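Long-range contacts in aminoglycoside acetyltransferase meta-AAC0020 (Uncultured bacterium, PDB 5F47), which probably transfers the acetyl group of acetyl-coenzyme A to aminoglycoside antibiotics, a reaction of GNAT-fold enzymes that can confer resistance: residues I7-I13 with Q101-L107; Q26-F31 with K67-T73. Where two conformers were deposited one is given. Numbering follows the deposited sequence.

Both contacts pack a helix on the mixed central sheet of the GNAT fold, with centres about 13 Å apart. Along the chain the order is 7-13, 26-31, 67-73, 101-107, so both segments of contact 2 fall between those of contact 1. Contact 1 joins helix 103-117 to edge strand 11-15; contact 2 lays helix 21-34 across strand 67-77, on the opposite face. The two meet through strand 67-77: Ile103 CD1 lies 4.1 Å from Val69 CG2, and Leu107 CD1 is 3.5 Å from Gly71 N. The sheet is thus sandwiched between helices, and these contacts link its N-terminal edge to its buried middle.

Contact 1 of 2, residues I7-I13 with Q101-L107; sequences IDNFLKI and QGIGKKL
In this GNAT fold the N-terminal edge strand lies beside the start of helix 103-117. Residues 7-10 form a turn, Phe10 N and Leu11 N both bonding Ile7 O at 2.8 Å, before the chain runs on as a strand through Lys12 and Ile13. Strand and helix 103-107 axes approach to 9.6 Å at -28°, nearly parallel, with Ile7 opposite Gln101 and Ile13 opposite Leu107. Gly102, at the N-cap, takes a positive phi of 82°, which glycine adopts most readily; with Gly104 it fits the G-x-G/A signature that in relatives binds the coenzyme A pyrophosphate. Ile103 (m, t) offers branched apolar surface: CD1 is 3.7 Å from Ile7 CD1, CG1 3.8 Å from Leu11 CD2. Lys106, chi1 m and then all t, places CD 3.7 Å from Leu11 CD2. Its NZ forms a salt bridge with Asp8 OD1 (3.6 Å), and a water accepting from NZ (2.8 Å) donates to Asp8 OD1 (2.6 Å) and Gln101 O (3.0 Å). Leu107 CD2 meets Ile13 CD1 at 3.9 Å.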
ATOM      1  N   ILE B   7      10.081  -3.622  31.425  1.00 70.91           N
ATOM      2  CA  ILE B   7      10.385  -2.329  30.829  1.00 63.73           C
ATOM      3  C   ILE B   7       9.180  -1.410  30.708  1.00 63.18           C
ATOM      4  O   ILE B   7       9.284  -0.326  30.133  1.00 60.03           O
ATOM      5  CB  ILE B   7      10.980  -2.510  29.429  1.00 59.00           C
ATOM      6  CG1 ILE B   7      10.013  -3.320  28.563  1.00 58.24           C
ATOM      7  CG2 ILE B   7      12.342  -3.179  29.516  1.00 59.78           C
ATOM      8  CD1 ILE B   7      10.440  -3.426  27.129  1.00 53.93           C
ATOM      9  N   ASP B   8       8.049  -1.839  31.262  1.00 66.94           N
ATOM     10  CA  ASP B   8       6.780  -1.131  31.105  1.00 67.57           C
ATOM     11  C   ASP B   8       6.863   0.358  31.441  1.00 67.08           C
ATOM     12  O   ASP B   8       6.241   1.183  30.772  1.00 67.69           O
ATOM     13  CB  ASP B   8       5.699  -1.790  31.969  1.00 77.02           C
ATOM     14  CG  ASP B   8       5.476  -3.249  31.613  1.00 77.29           C
ATOM     15  OD1 ASP B   8       5.553  -3.585  30.413  1.00 73.47           O
ATOM     16  OD2 ASP B   8       5.220  -4.057  32.534  1.00 81.87           O
ATOM     17  N   ASN B   9       7.638   0.702  32.467  1.00 71.75           N
ATOM     18  CA  ASN B   9       7.779   2.099  32.871  1.00 72.39           C
ATOM     19  C   ASN B   9       9.010   2.785  32.285  1.00 67.51           C
ATOM     20  O   ASN B   9       9.279   3.946  32.585  1.00 66.58           O
ATOM     21  CB  ASN B   9       7.809   2.211  34.397  1.00 80.84           C
ATOM     22  CG  ASN B   9       6.769   1.337  35.063  1.00 88.05           C
ATOM     23  OD1 ASN B   9       5.577   1.445  34.775  1.00 89.64           O
ATOM     24  ND2 ASN B   9       7.213   0.468  35.966  1.00 92.58           N
ATOM     25  N   PHE B  10       9.746   2.073  31.437  1.00 42.77           N
ATOM     26  CA  PHE B  10      10.901   2.653  30.761  1.00 43.22           C
ATOM     27  C   PHE B  10      10.626   2.853  29.277  1.00 39.13           C
ATOM     28  O   PHE B  10      11.255   3.682  28.624  1.00 38.84           O
ATOM     29  CB  PHE B  10      12.131   1.765  30.939  1.00 46.31           C
ATOM     30  CG  PHE B  10      12.539   1.583  32.369  1.00 52.52           C
ATOM     31  CD1 PHE B  10      13.498   2.402  32.934  1.00 55.95           C
ATOM     32  CD2 PHE B  10      11.953   0.603  33.151  1.00 55.35           C
ATOM     33  CE1 PHE B  10      13.872   2.241  34.249  1.00 60.23           C
ATOM     34  CE2 PHE B  10      12.323   0.438  34.466  1.00 59.22           C
ATOM     35  CZ  PHE B  10      13.283   1.260  35.016  1.00 61.85           C
ATOM     36  N   LEU B  11       9.689   2.081  28.751  1.00 34.30           N
ATOM     37  CA  LEU B  11       9.426   2.103  27.319  1.00 32.72           C
ATOM     38  C   LEU B  11       8.722   3.387  26.892  1.00 31.97           C
ATOM     39  O   LEU B  11       7.736   3.799  27.498  1.00 34.90           O
ATOM     40  CB  LEU B  11       8.595   0.888  26.918  1.00 33.62           C
ATOM     41  CG  LEU B  11       8.391   0.665  25.423  1.00 33.82           C
ATOM     42  CD1 LEU B  11       9.685   0.232  24.763  1.00 33.24           C
ATOM     43  CD2 LEU B  11       7.305  -0.374  25.209  1.00 34.69           C
ATOM     44  N   LYS B  12       9.230   4.011  25.835  1.00 29.04           N
ATOM     45  CA  LYS B  12       8.583   5.185  25.266  1.00 32.44           C
ATOM     46  C   LYS B  12       8.146   4.872  23.846  1.00 27.72           C
ATOM     47  O   LYS B  12       8.902   4.272  23.078  1.00 26.63           O
ATOM     48  CB  LYS B  12       9.517   6.395  25.275  1.00 36.47           C
ATOM     49  CG  LYS B  12      10.020   6.807  26.656  1.00 44.22           C
ATOM     50  CD  LYS B  12       8.905   7.384  27.506  1.00 50.56           C
ATOM     51  CE  LYS B  12       9.423   7.903  28.847  1.00 57.50           C
ATOM     52  NZ  LYS B  12       9.868   6.812  29.767  1.00 61.29           N
ATOM     53  N   ILE B  13       6.918   5.258  23.499  1.00 27.19           N
ATOM     54  CA  ILE B  13       6.430   5.125  22.131  1.00 26.20           C
ATOM     55  C   ILE B  13       6.276   6.516  21.554  1.00 27.66           C
ATOM     56  O   ILE B  13       5.591   7.360  22.138  1.00 30.99           O
ATOM     57  CB  ILE B  13       5.080   4.382  22.044  1.00 29.10           C
ATOM     58  CG1 ILE B  13       5.190   2.982  22.652  1.00 30.71           C
ATOM     59  CG2 ILE B  13       4.606   4.306  20.603  1.00 28.20           C
ATOM     60  CD1 ILE B  13       6.032   2.034  21.844  1.00 28.94           C
ATOM     61  N   GLN B 101       7.406  -8.779  24.734  1.00 39.22           N
ATOM     62  CA  GLN B 101       7.349  -7.971  25.951  1.00 36.74           C
ATOM     63  C   GLN B 101       6.419  -6.774  25.761  1.00 31.74           C
ATOM     64  O   GLN B 101       6.582  -5.743  26.415  1.00 31.88           O
ATOM     65  CB  GLN B 101       8.747  -7.498  26.356  1.00 40.10           C
ATOM     66  CG  GLN B 101       9.719  -8.636  26.647  1.00 45.99           C
ATOM     67  CD  GLN B 101      10.985  -8.174  27.344  1.00 50.11           C
ATOM     68  OE1 GLN B 101      10.938  -7.562  28.413  1.00 52.06           O
ATOM     69  NE2 GLN B 101      12.128  -8.461  26.734  1.00 51.64           N
ATOM     70  N   GLY B 102       5.460  -6.921  24.849  1.00 26.96           N
ATOM     71  CA  GLY B 102       4.427  -5.922  24.616  1.00 24.65           C
ATOM     72  C   GLY B 102       4.772  -4.737  23.735  1.00 23.84           C
ATOM     73  O   GLY B 102       3.946  -3.848  23.520  1.00 22.93           O
ATOM     74  N   ILE B 103       5.986  -4.716  23.194  1.00 21.89           N
ATOM     75  CA  ILE B 103       6.406  -3.563  22.411  1.00 20.66           C
ATOM     76  C   ILE B 103       5.619  -3.440  21.104  1.00 19.69           C
ATOM     77  O   ILE B 103       5.101  -2.375  20.800  1.00 18.24           O
ATOM     78  CB  ILE B 103       7.920  -3.621  22.146  1.00 21.32           C
ATOM     79  CG1 ILE B 103       8.655  -3.473  23.491  1.00 23.47           C
ATOM     80  CG2 ILE B 103       8.327  -2.550  21.138  1.00 22.77           C
ATOM     81  CD1 ILE B 103      10.158  -3.723  23.432  1.00 24.72           C
ATOM     82  N   GLY B 104       5.507  -4.528  20.344  1.00 18.01           N
ATOM     83  CA  GLY B 104       4.698  -4.534  19.134  1.00 16.82           C
ATOM     84  C   GLY B 104       3.267  -4.095  19.356  1.00 16.52           C
ATOM     85  O   GLY B 104       2.711  -3.288  18.613  1.00 16.42           O
ATOM     86  N   LYS B 105       2.654  -4.640  20.403  1.00 17.75           N
ATOM     87  CA  LYS B 105       1.274  -4.280  20.715  1.00 17.93           C
ATOM     88  C   LYS B 105       1.117  -2.792  21.008  1.00 19.67           C
ATOM     89  O   LYS B 105       0.144  -2.183  20.585  1.00 19.19           O
ATOM     90  CB  LYS B 105       0.769  -5.091  21.898  1.00 22.36           C
ATOM     91  CG  LYS B 105       0.475  -6.541  21.565  1.00 24.67           C
ATOM     92  CD  LYS B 105      -0.027  -7.270  22.794  1.00 28.08           C
ATOM     93  CE  LYS B 105      -0.288  -8.740  22.493  1.00 31.82           C
ATOM     94  NZ  LYS B 105      -0.656  -9.489  23.726  1.00 36.13           N
ATOM     95  N   LYS B 106       2.067  -2.211  21.736  1.00 18.85           N
ATOM     96  CA  LYS B 106       1.984  -0.787  22.046  1.00 18.85           C
ATOM     97  C   LYS B 106       2.208   0.072  20.806  1.00 18.25           C
ATOM     98  O   LYS B 106       1.588   1.121  20.676  1.00 17.94           O
ATOM     99  CB  LYS B 106       2.978  -0.417  23.155  1.00 19.29           C
ATOM    100  CG  LYS B 106       2.566  -0.936  24.534  1.00 21.53           C
ATOM    101  CD  LYS B 106       3.678  -0.794  25.563  1.00 24.98           C
ATOM    102  CE  LYS B 106       3.178  -1.257  26.931  1.00 28.81           C
ATOM    103  NZ  LYS B 106       4.225  -1.338  27.991  1.00 32.42           N
ATOM    104  N   LEU B 107       3.042  -0.390  19.869  1.00 16.20           N
ATOM    105  CA  LEU B 107       3.227   0.317  18.607  1.00 14.61           C
ATOM    106  C   LEU B 107       1.927   0.327  17.789  1.00 15.78           C
ATOM    107  O   LEU B 107       1.531   1.365  17.254  1.00 16.22           O
ATOM    108  CB  LEU B 107       4.367  -0.330  17.788  1.00 14.24           C
ATOM    109  CG  LEU B 107       5.780   0.006  18.278  1.00 17.60           C
ATOM    110  CD1 LEU B 107       6.804  -0.900  17.626  1.00 18.46           C
ATOM    111  CD2 LEU B 107       6.108   1.488  18.027  1.00 18.62           C
TER
HETATM  112  O   HOH W   1       7.303  -6.120  29.665  1.00 49.28           O
HETATM  113  O   HOH W   2       6.405  -3.156  27.949  1.00 51.56           O
HETATM  114  O   HOH W   3       5.026   1.100  28.594  1.00 57.81           O

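Contact 2 of 2, residues Q26-F31 with K67-T73; sequences QLIRLF and KIVGGLT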
ATOM      1  N   GLN B  26      18.192   4.527  12.541  1.00 20.35           N
ATOM      2  CA  GLN B  26      18.260   3.430  13.517  1.00 21.28           C
ATOM      3  C   GLN B  26      17.177   2.388  13.264  1.00 18.75           C
ATOM      4  O   GLN B  26      17.438   1.179  13.329  1.00 18.89           O
ATOM      5  CB  GLN B  26      18.128   3.951  14.948  1.00 25.42           C
ATOM      6  CG  GLN B  26      19.346   4.625  15.521  1.00 32.67           C
ATOM      7  CD  GLN B  26      19.079   5.104  16.938  1.00 38.74           C
ATOM      8  OE1 GLN B  26      18.818   4.302  17.842  1.00 40.79           O
ATOM      9  NE2 GLN B  26      19.118   6.418  17.134  1.00 41.07           N
ATOM     10  N   LEU B  27      15.956   2.843  12.978  1.00 17.75           N
ATOM     11  CA  LEU B  27      14.873   1.909  12.696  1.00 16.53           C
ATOM     12  C   LEU B  27      15.155   1.102  11.431  1.00 15.98           C
ATOM     13  O   LEU B  27      14.925  -0.105  11.401  1.00 16.47           O
ATOM     14  CB  LEU B  27      13.533   2.641  12.558  1.00 15.68           C
ATOM     15  CG  LEU B  27      12.356   1.691  12.305  1.00 17.02           C
ATOM     16  CD1 LEU B  27      12.181   0.689  13.455  1.00 18.44           C
ATOM     17  CD2 LEU B  27      11.066   2.471  12.069  1.00 17.19           C
ATOM     18  N   ILE B  28      15.669   1.767  10.399  1.00 15.80           N
ATOM     19  CA  ILE B  28      15.964   1.087   9.144  1.00 16.50           C
ATOM     20  C   ILE B  28      17.035   0.016   9.388  1.00 16.68           C
ATOM     21  O   ILE B  28      16.926  -1.095   8.874  1.00 17.14           O
ATOM     22  CB  ILE B  28      16.403   2.082   8.067  1.00 14.35           C
ATOM     23  CG1 ILE B  28      15.225   2.985   7.688  1.00 15.28           C
ATOM     24  CG2 ILE B  28      16.917   1.337   6.828  1.00 18.24           C
ATOM     25  CD1 ILE B  28      15.635   4.255   6.947  1.00 17.13           C
ATOM     26  N   ARG B  29      18.042   0.322  10.207  1.00 16.68           N
ATOM     27  CA  ARG B  29      19.034  -0.696  10.564  1.00 18.08           C
ATOM     28  C   ARG B  29      18.421  -1.837  11.365  1.00 17.89           C
ATOM     29  O   ARG B  29      18.845  -2.979  11.239  1.00 20.60           O
ATOM     30  CB  ARG B  29      20.192  -0.087  11.358  1.00 20.80           C
ATOM     31  CG  ARG B  29      21.053   0.880  10.547  1.00 22.64           C
ATOM     32  CD  ARG B  29      21.595   0.232   9.276  1.00 24.68           C
ATOM     33  NE  ARG B  29      22.571   1.091   8.609  1.00 25.53           N
ATOM     34  CZ  ARG B  29      23.147   0.797   7.447  1.00 27.14           C
ATOM     35  NH1 ARG B  29      22.850  -0.337   6.814  1.00 27.02           N
ATOM     36  NH2 ARG B  29      24.019   1.643   6.916  1.00 28.86           N
ATOM     37  N   LEU B  30      17.435  -1.531  12.207  1.00 17.50           N
ATOM     38  CA  LEU B  30      16.750  -2.584  12.944  0.54 18.41           C
ATOM     39  C   LEU B  30      16.013  -3.507  11.974  1.00 16.88           C
ATOM     40  O   LEU B  30      16.053  -4.732  12.120  1.00 18.47           O
ATOM     41  CB  LEU B  30      15.794  -1.980  13.971  0.54 18.49           C
ATOM     42  CG  LEU B  30      15.187  -2.923  15.011  0.54 18.47           C
ATOM     43  CD1 LEU B  30      14.909  -2.169  16.304  0.54 19.17           C
ATOM     44  CD2 LEU B  30      13.899  -3.508  14.461  0.54 17.77           C
ATOM     45  N   PHE B  31      15.346  -2.918  10.980  1.00 15.58           N
ATOM     46  CA  PHE B  31      14.668  -3.695   9.942  1.00 15.15           C
ATOM     47  C   PHE B  31      15.671  -4.604   9.220  1.00 15.96           C
ATOM     48  O   PHE B  31      15.400  -5.784   8.977  1.00 17.16           O
ATOM     49  CB  PHE B  31      13.992  -2.784   8.911  1.00 15.18           C
ATOM     50  CG  PHE B  31      12.757  -2.061   9.402  1.00 15.69           C
ATOM     51  CD1 PHE B  31      12.030  -2.516  10.490  1.00 16.55           C
ATOM     52  CD2 PHE B  31      12.313  -0.942   8.723  1.00 16.95           C
ATOM     53  CE1 PHE B  31      10.859  -1.824  10.919  1.00 15.75           C
ATOM     54  CE2 PHE B  31      11.178  -0.262   9.129  1.00 15.75           C
ATOM     55  CZ  PHE B  31      10.443  -0.705  10.219  1.00 15.19           C
ATOM     56  N   LYS B  67      17.535   4.460  22.755  1.00 47.99           N
ATOM     57  CA  LYS B  67      17.813   3.381  21.821  1.00 42.17           C
ATOM     58  C   LYS B  67      16.523   2.861  21.199  1.00 33.81           C
ATOM     59  O   LYS B  67      15.582   2.503  21.905  1.00 30.77           O
ATOM     60  CB  LYS B  67      18.551   2.231  22.499  1.00 46.84           C
ATOM     61  CG  LYS B  67      18.962   1.132  21.524  1.00 50.60           C
ATOM     62  CD  LYS B  67      19.335  -0.158  22.237  1.00 55.93           C
ATOM     63  CE  LYS B  67      19.950  -1.157  21.266  1.00 60.42           C
ATOM     64  NZ  LYS B  67      19.887  -2.556  21.778  1.00 63.81           N
ATOM     65  N   ILE B  68      16.493   2.822  19.872  1.00 30.85           N
ATOM     66  CA  ILE B  68      15.359   2.283  19.140  1.00 28.02           C
ATOM     67  C   ILE B  68      15.329   0.766  19.288  1.00 26.62           C
ATOM     68  O   ILE B  68      16.297   0.085  18.932  1.00 29.17           O
ATOM     69  CB  ILE B  68      15.440   2.659  17.649  1.00 29.34           C
ATOM     70  CG1 ILE B  68      15.361   4.176  17.469  1.00 31.13           C
ATOM     71  CG2 ILE B  68      14.360   1.942  16.855  1.00 28.04           C
ATOM     72  CD1 ILE B  68      14.021   4.745  17.809  1.00 30.73           C
ATOM     73  N   VAL B  69      14.239   0.232  19.824  1.00 24.35           N
ATOM     74  CA  VAL B  69      14.144  -1.209  20.018  1.00 23.41           C
ATOM     75  C   VAL B  69      12.970  -1.797  19.234  1.00 21.07           C
ATOM     76  O   VAL B  69      12.700  -3.001  19.282  1.00 21.83           O
ATOM     77  CB  VAL B  69      14.014  -1.564  21.506  1.00 23.77           C
ATOM     78  CG1 VAL B  69      15.302  -1.172  22.250  1.00 25.82           C
ATOM     79  CG2 VAL B  69      12.788  -0.896  22.116  1.00 23.12           C
ATOM     80  N   GLY B  70      12.282  -0.941  18.493  1.00 19.83           N
ATOM     81  CA  GLY B  70      11.195  -1.397  17.652  1.00 18.35           C
ATOM     82  C   GLY B  70      10.586  -0.243  16.891  1.00 17.90           C
ATOM     83  O   GLY B  70      10.831   0.914  17.215  1.00 19.04           O
ATOM     84  N   GLY B  71       9.821  -0.541  15.851  1.00 16.41           N
ATOM     85  CA  GLY B  71       9.085   0.515  15.195  1.00 16.14           C
ATOM     86  C   GLY B  71       8.273   0.021  14.029  1.00 14.15           C
ATOM     87  O   GLY B  71       8.370  -1.153  13.658  1.00 15.42           O
ATOM     88  N   LEU B  72       7.484   0.920  13.452  1.00 13.38           N
ATOM     89  CA  LEU B  72       6.720   0.581  12.265  1.00 15.88           C
ATOM     90  C   LEU B  72       6.630   1.795  11.364  1.00 15.78           C
ATOM     91  O   LEU B  72       6.786   2.931  11.798  1.00 15.76           O
ATOM     92  CB  LEU B  72       5.326   0.035  12.624  1.00 18.42           C
ATOM     93  CG  LEU B  72       4.213   0.911  13.193  1.00 15.85           C
ATOM     94  CD1 LEU B  72       3.599   1.844  12.145  1.00 15.91           C
ATOM     95  CD2 LEU B  72       3.125   0.004  13.786  1.00 16.63           C
ATOM     96  N   THR B  73       6.388   1.531  10.089  1.00 13.21           N
ATOM     97  CA  THR B  73       6.242   2.571   9.079  1.00 12.80           C
ATOM     98  C   THR B  73       4.837   2.477   8.521  1.00 13.01           C
ATOM     99  O   THR B  73       4.276   1.376   8.432  1.00 13.35           O
ATOM    100  CB  THR B  73       7.263   2.399   7.953  1.00 13.41           C
ATOM    101  OG1 THR B  73       7.145   1.066   7.423  1.00 14.64           O
ATOM    102  CG2 THR B  73       8.680   2.596   8.486  1.00 15.03           C
TER
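Gly71 opens the strand to the helix: a CB modelled on it would sit 2.6 Å from Leu27 CD1, a clash, whereas the bare CA lets that methyl settle at 3.6 Å. Just before it, Val69 and Gly70 both face Ala62 of strand 57-64, a classic beta bulge; Leu30 CD1 lies against it, 3.5 Å from Val69 C. Helix 26-31 crosses strand 67-73 almost at right angles (-89°), with axes 8.4 Å apart. This is the first helix of the GNAT fold covering one face of the central sheet; Val69 and Leu72 point their CB atoms away, toward helix 103-117 on the other face. Ile68 fills the near side, its CG2 4.2 Å from both Leu27 CD1 and Leu30 CD1. At the more open end, Gln26 OE1 accepts a weak hydrogen bond from Ile68 N (3.4 Å). Phe31 presents its ring edge, CE1 to Gly71 O and CE2 to Thr73 CG2, both at 3.8 Å. Thr73 OG1 hydrogen-bonds Asp91 N and Tyr80 OH of the second subunit.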